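Local coordinates for protein ATP:cob(I)alamin adenosyltransferase, putative (PDB 2ZHZ) that probably transfers the adenosyl group of ATP to the cobalt of reduced cobalamin, yielding adenosylcobalamin, and works as a homotrimer, at residues B[46-50]-B[62-66]. Residues are numbered along the deposited sequence; the frame is centred on the assembly and turned at random.
Sequences IGVLL and LSAIQ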
ATOM      1  N   ILE B  46      -2.394   9.012   3.150  1.00 16.37           N
ATOM      2  CA  ILE B  46      -3.223  10.142   3.555  1.00 16.80           C
ATOM      3  C   ILE B  46      -2.646  11.409   2.923  1.00 18.21           C
ATOM      4  O   ILE B  46      -3.382  12.336   2.573  1.00 15.75           O
ATOM      5  CB  ILE B  46      -3.279  10.273   5.093  1.00 18.77           C
ATOM      6  CG1 ILE B  46      -4.151   9.145   5.656  1.00 18.52           C
ATOM      7  CG2 ILE B  46      -3.847  11.643   5.496  1.00 19.33           C
ATOM      8  CD1 ILE B  46      -4.185   9.071   7.167  1.00 18.01           C
ATOM      9  N   GLY B  47      -1.326  11.431   2.764  1.00 16.49           N
ATOM     10  CA  GLY B  47      -0.678  12.572   2.142  1.00 16.77           C
ATOM     11  C   GLY B  47      -1.103  12.694   0.687  1.00 17.83           C
ATOM     12  O   GLY B  47      -1.220  13.801   0.147  1.00 16.25           O
ATOM     13  N   VAL B  48      -1.332  11.552   0.041  1.00 15.04           N
ATOM     14  CA  VAL B  48      -1.760  11.548  -1.353  1.00 15.55           C
ATOM     15  C   VAL B  48      -3.186  12.082  -1.438  1.00 15.89           C
ATOM     16  O   VAL B  48      -3.528  12.836  -2.353  1.00 18.10           O
ATOM     17  CB  VAL B  48      -1.700  10.125  -1.948  1.00 14.90           C
ATOM     18  CG1 VAL B  48      -2.353  10.097  -3.323  1.00 18.44           C
ATOM     19  CG2 VAL B  48      -0.250   9.683  -2.048  1.00 12.36           C
ATOM     20  N   LEU B  49      -4.017  11.684  -0.483  1.00 16.95           N
ATOM     21  CA  LEU B  49      -5.400  12.146  -0.436  1.00 16.54           C
ATOM     22  C   LEU B  49      -5.432  13.660  -0.181  1.00 19.05           C
ATOM     23  O   LEU B  49      -6.244  14.380  -0.765  1.00 19.39           O
ATOM     24  CB  LEU B  49      -6.163  11.419   0.675  1.00 14.53           C
ATOM     25  CG  LEU B  49      -7.582  11.913   0.983  1.00 15.91           C
ATOM     26  CD1 LEU B  49      -8.421  11.939  -0.296  1.00 15.41           C
ATOM     27  CD2 LEU B  49      -8.210  11.009   2.036  1.00 14.76           C
ATOM     28  N   LEU B  50      -4.542  14.138   0.684  1.00 19.08           N
ATOM     29  CA  LEU B  50      -4.479  15.563   0.992  1.00 21.12           C
ATOM     30  C   LEU B  50      -4.050  16.404  -0.209  1.00 22.88           C
ATOM     31  O   LEU B  50      -4.219  17.623  -0.209  1.00 23.85           O
ATOM     32  CB  LEU B  50      -3.531  15.811   2.172  1.00 18.11           C
ATOM     33  CG  LEU B  50      -4.127  15.524   3.554  1.00 17.51           C
ATOM     34  CD1 LEU B  50      -3.031  15.451   4.591  1.00 17.23           C
ATOM     35  CD2 LEU B  50      -5.129  16.623   3.914  1.00 17.84           C
ATOM     36  N   LEU B  62      -7.920  15.450   8.391  1.00 19.06           N
ATOM     37  CA  LEU B  62      -6.879  14.586   7.832  1.00 18.41           C
ATOM     38  C   LEU B  62      -5.469  15.102   8.126  1.00 20.56           C
ATOM     39  O   LEU B  62      -4.549  14.315   8.360  1.00 18.83           O
ATOM     40  CB  LEU B  62      -7.077  14.433   6.321  1.00 17.51           C
ATOM     41  CG  LEU B  62      -8.311  13.628   5.884  1.00 17.74           C
ATOM     42  CD1 LEU B  62      -8.449  13.682   4.369  1.00 18.30           C
ATOM     43  CD2 LEU B  62      -8.178  12.185   6.353  1.00 14.25           C
ATOM     44  N   SER B  63      -5.295  16.420   8.116  1.00 19.01           N
ATOM     45  CA  SER B  63      -3.987  16.998   8.399  1.00 20.52           C
ATOM     46  C   SER B  63      -3.617  16.721   9.851  1.00 19.95           C
ATOM     47  O   SER B  63      -2.473  16.381  10.158  1.00 19.09           O
ATOM     48  CB  SER B  63      -3.995  18.507   8.136  1.00 23.14           C
ATOM     49  OG  SER B  63      -4.196  18.777   6.760  1.00 26.81           O
ATOM     50  N   ALA B  64      -4.594  16.859  10.742  1.00 20.28           N
ATOM     51  CA  ALA B  64      -4.374  16.614  12.160  1.00 20.28           C
ATOM     52  C   ALA B  64      -4.048  15.145  12.386  1.00 20.20           C
ATOM     53  O   ALA B  64      -3.237  14.799  13.249  1.00 19.46           O
ATOM     54  CB  ALA B  64      -5.612  16.995  12.955  1.00 20.97           C
ATOM     55  N   ILE B  65      -4.692  14.281  11.610  1.00 17.61           N
ATOM     56  CA  ILE B  65      -4.472  12.848  11.730  1.00 15.77           C
ATOM     57  C   ILE B  65      -3.038  12.476  11.371  1.00 14.81           C
ATOM     58  O   ILE B  65      -2.466  11.572  11.976  1.00 17.56           O
ATOM     59  CB  ILE B  65      -5.487  12.068  10.858  1.00 16.23           C
ATOM     60  CG1 ILE B  65      -6.877  12.180  11.495  1.00 16.62           C
ATOM     61  CG2 ILE B  65      -5.063  10.601  10.712  1.00 15.31           C
ATOM     62  CD1 ILE B  65      -8.023  11.715  10.611  1.00 17.74           C
ATOM     63  N   GLN B  66      -2.450  13.169  10.399  1.00 17.36           N
ATOM     64  CA  GLN B  66      -1.068  12.882  10.019  1.00 17.74           C
ATOM     65  C   GLN B  66      -0.148  13.110  11.214  1.00 20.47           C
ATOM     66  O   GLN B  66       0.831  12.383  11.415  1.00 17.68           O
ATOM     67  CB  GLN B  66      -0.615  13.774   8.859  1.00 19.40           C
ATOM     68  CG  GLN B  66      -1.213  13.407   7.510  1.00 18.57           C
ATOM     69  CD  GLN B  66      -0.361  13.892   6.353  1.00 21.73           C
ATOM     70  OE1 GLN B  66      -0.191  15.098   6.150  1.00 20.74           O
ATOM     71  NE2 GLN B  66       0.191  12.948   5.589  1.00 17.70           N
TER
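Leu62 packs against two successive leucines of helix 31-50. Its CD1 meets CD2 of Leu49 at 3.6 Å, the two side chains crossing nearly at right angles. The side chains of Leu50 and Leu62 slide past each other in opposite directions, with Leu50 CD2 3.8 Å from Leu62 CB. The other methyl of Leu50, CD1, lies 3.3 Å from Gln66 OE1, against the amide, and CD2 also touches the Ser63 hydroxyl. Ile46 works with both branches. With CG1 anti to the carbonyl carbon (chi1 -73°), CG2 lies anti to the backbone N and packs 3.8 Å from Gln66 CG, while CD1, ending the CG1 branch, reaches Ile65 CG2 at 4.0 Å. Extended beyond CG, Gln66 carries NE2 to 3.5 Å from Gly47 N, where the glycine presents bare backbone. That amide nitrogen hydrogen-bonds to Asn43 O and to Pro112 O of the second subunit, which fixes the amide beside the Leu50 methyl; Ser63 OG is hydrogen-bonded to Arg59 O. Farther out, helix 147-169 covers Leu62 and Ile65, and helix 116-141 covers Ile46 and Leu49. The axes of 46-50 and 62-66 approach to 10.2 Å at 152°, an antiparallel pairing of consecutive helices in the core of the helix bundle of PduO-type adenosyltransferases, here bordering the trimer interface.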